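Local coordinates for protein VP35 (Myotis lucifugus, PDB 6DKU) that is a bat-genome homolog of the filoviral polymerase cofactor VP35 and probably antagonises innate immune signalling through this C-terminal interferon inhibitory domain, at residues F12-T17 against V31-A35. The protein carries 1 engineered substitution. Sequence-based numbering, arbitrary orientation.
Sequences FVRVLT and VSAIA
Buried apolar helix-helix packing joins the first two helices of the domain: 12-17 of helix 9-18 runs roughly antiparallel to 31-35 of helix 26-37 (149° between N-to-C directions; closest axis approach 9.3 Å). Both segments are regular alpha-helix; Val-13 CA lies 5.9 Å from Ser-32 CA, and Phe-12 CA 6.6 Å from Ala-35 CA. Val-31 is a knob in the hole formed by Phe-12, Val-13, Leu-16 and Thr-17, its CG1 3.7 Å from Leu-16 CB and 3.8 Å from Thr-17 CG2. Phe-12 (chi1 t, chi2 88°) brings CD2 to 3.6 Å from Ala-35 CB and CZ to 3.7 Å from Ile-34 CG2, its ring edge meeting Val-31 O. At the margin, Val-13 CG2 lies 3.7 Å from Ser-32 CA. Thr-17 OG1 (chi1 p) turns back to Val-13 O in a very short 2.3 Å hydrogen bond. Phe-12 and Leu-16 also touch helix 41-56, and Leu-16, Val-31 and Ile-34 helix 61-71, so this single knob-into-hole contact belongs to the alpha-helical subdomain core characteristic of the VP35 interferon inhibitory domain.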
ATOM      1  N   PHE A  12      -3.061  -2.032  12.137  1.00 53.77           N
ATOM      2  CA  PHE A  12      -2.953  -0.907  11.205  1.00 44.86           C
ATOM      3  C   PHE A  12      -3.850  -1.115   9.986  1.00 48.73           C
ATOM      4  O   PHE A  12      -4.644  -0.238   9.617  1.00 53.36           O
ATOM      5  CB  PHE A  12      -1.486  -0.730  10.778  1.00 42.16           C
ATOM      6  CG  PHE A  12      -1.260   0.384   9.776  1.00 44.47           C
ATOM      7  CD1 PHE A  12      -1.031   1.688  10.205  1.00 54.46           C
ATOM      8  CD2 PHE A  12      -1.264   0.129   8.410  1.00 49.08           C
ATOM      9  CE1 PHE A  12      -0.821   2.717   9.290  1.00 55.63           C
ATOM     10  CE2 PHE A  12      -1.058   1.154   7.488  1.00 51.89           C
ATOM     11  CZ  PHE A  12      -0.835   2.447   7.928  1.00 55.06           C
ATOM     12  N   VAL A  13      -3.745  -2.291   9.365  1.00 53.23           N
ATOM     13  CA  VAL A  13      -4.553  -2.605   8.190  1.00 49.47           C
ATOM     14  C   VAL A  13      -6.040  -2.586   8.537  1.00 52.91           C
ATOM     15  O   VAL A  13      -6.864  -2.082   7.764  1.00 50.22           O
ATOM     16  CB  VAL A  13      -4.115  -3.963   7.601  1.00 45.42           C
ATOM     17  CG1 VAL A  13      -5.235  -4.603   6.818  1.00 48.73           C
ATOM     18  CG2 VAL A  13      -2.898  -3.789   6.715  1.00 33.61           C
ATOM     19  N   ARG A  14      -6.414  -3.127   9.702  1.00 54.31           N
ATOM     20  CA  ARG A  14      -7.833  -3.183  10.059  1.00 50.11           C
ATOM     21  C   ARG A  14      -8.409  -1.786  10.272  1.00 56.17           C
ATOM     22  O   ARG A  14      -9.503  -1.467   9.784  1.00 45.96           O
ATOM     23  CB  ARG A  14      -8.042  -4.037  11.310  1.00 47.39           C
ATOM     24  CG  ARG A  14      -9.509  -4.159  11.692  1.00 55.91           C
ATOM     25  CD  ARG A  14      -9.727  -4.754  13.072  1.00 67.31           C
ATOM     26  NE  ARG A  14      -9.217  -3.900  14.146  1.00 84.71           N
ATOM     27  CZ  ARG A  14      -9.729  -2.719  14.492  1.00 88.14           C
ATOM     28  NH1 ARG A  14     -10.781  -2.222  13.853  1.00 84.99           N
ATOM     29  NH2 ARG A  14      -9.186  -2.028  15.487  1.00 83.49           N
ATOM     30  N   VAL A  15      -7.679  -0.935  11.001  1.00 61.65           N
ATOM     31  CA  VAL A  15      -8.147   0.425  11.256  1.00 49.55           C
ATOM     32  C   VAL A  15      -8.303   1.180   9.946  1.00 59.18           C
ATOM     33  O   VAL A  15      -9.378   1.713   9.644  1.00 66.96           O
ATOM     34  CB  VAL A  15      -7.190   1.167  12.203  1.00 49.41           C
ATOM     35  CG1 VAL A  15      -7.446   2.673  12.126  1.00 40.19           C
ATOM     36  CG2 VAL A  15      -7.321   0.652  13.621  1.00 45.62           C
ATOM     37  N   LEU A  16      -7.233   1.239   9.145  1.00 46.80           N
ATOM     38  CA  LEU A  16      -7.313   2.070   7.949  1.00 44.93           C
ATOM     39  C   LEU A  16      -8.321   1.515   6.951  1.00 44.74           C
ATOM     40  O   LEU A  16      -9.092   2.278   6.361  1.00 56.16           O
ATOM     41  CB  LEU A  16      -5.940   2.236   7.301  1.00 41.55           C
ATOM     42  CG  LEU A  16      -5.204   3.501   7.756  1.00 43.94           C
ATOM     43  CD1 LEU A  16      -4.497   3.271   9.088  1.00 42.40           C
ATOM     44  CD2 LEU A  16      -4.221   3.972   6.694  1.00 33.89           C
ATOM     45  N   THR A  17      -8.349   0.196   6.752  1.00 44.42           N
ATOM     46  CA  THR A  17      -9.308  -0.317   5.774  1.00 57.49           C
ATOM     47  C   THR A  17     -10.741  -0.251   6.283  1.00 49.59           C
ATOM     48  O   THR A  17     -11.666  -0.380   5.475  1.00 49.32           O
ATOM     49  CB  THR A  17      -8.973  -1.754   5.359  1.00 53.02           C
ATOM     50  OG1 THR A  17      -8.801  -2.564   6.525  1.00 59.46           O
ATOM     51  CG2 THR A  17      -7.699  -1.783   4.532  1.00 50.99           C
ATOM     52  N   VAL A  31      -2.887   0.176   1.683  1.00 48.97           N
ATOM     53  CA  VAL A  31      -2.841   0.085   3.141  1.00 50.94           C
ATOM     54  C   VAL A  31      -1.966  -1.089   3.562  1.00 55.50           C
ATOM     55  O   VAL A  31      -1.058  -0.953   4.395  1.00 63.60           O
ATOM     56  CB  VAL A  31      -4.265  -0.039   3.709  1.00 42.86           C
ATOM     57  CG1 VAL A  31      -4.227  -0.342   5.195  1.00 39.81           C
ATOM     58  CG2 VAL A  31      -5.064   1.224   3.423  1.00 45.01           C
ATOM     59  N   SER A  32      -2.213  -2.255   2.961  1.00 49.97           N
ATOM     60  CA  SER A  32      -1.444  -3.451   3.285  1.00 46.00           C
ATOM     61  C   SER A  32       0.041  -3.275   2.964  1.00 57.11           C
ATOM     62  O   SER A  32       0.903  -3.777   3.694  1.00 54.25           O
ATOM     63  CB  SER A  32      -2.024  -4.649   2.531  1.00 46.50           C
ATOM     64  OG  SER A  32      -1.448  -5.863   2.983  1.00 64.98           O
ATOM     65  N   ALA A  33       0.359  -2.567   1.876  1.00 41.65           N
ATOM     66  CA  ALA A  33       1.754  -2.360   1.502  1.00 47.53           C
ATOM     67  C   ALA A  33       2.450  -1.450   2.498  1.00 61.03           C
ATOM     68  O   ALA A  33       3.576  -1.732   2.931  1.00 61.31           O
ATOM     69  CB  ALA A  33       1.838  -1.771   0.092  1.00 40.19           C
ATOM     70  N   ILE A  34       1.780  -0.356   2.873  1.00 65.29           N
ATOM     71  CA  ILE A  34       2.300   0.535   3.903  1.00 56.69           C
ATOM     72  C   ILE A  34       2.597  -0.246   5.175  1.00 53.72           C
ATOM     73  O   ILE A  34       3.659  -0.079   5.787  1.00 52.93           O
ATOM     74  CB  ILE A  34       1.310   1.688   4.155  1.00 49.57           C
ATOM     75  CG1 ILE A  34       1.206   2.576   2.914  1.00 46.65           C
ATOM     76  CG2 ILE A  34       1.747   2.521   5.345  1.00 44.96           C
ATOM     77  CD1 ILE A  34       0.203   3.692   3.052  1.00 52.03           C
ATOM     78  N   ALA A  35       1.677  -1.129   5.582  1.00 50.06           N
ATOM     79  CA  ALA A  35       1.918  -1.908   6.794  1.00 46.08           C
ATOM     80  C   ALA A  35       3.084  -2.869   6.612  1.00 54.62           C
ATOM     81  O   ALA A  35       3.912  -3.023   7.515  1.00 65.62           O
ATOM     82  CB  ALA A  35       0.663  -2.674   7.197  1.00 46.17           C
TER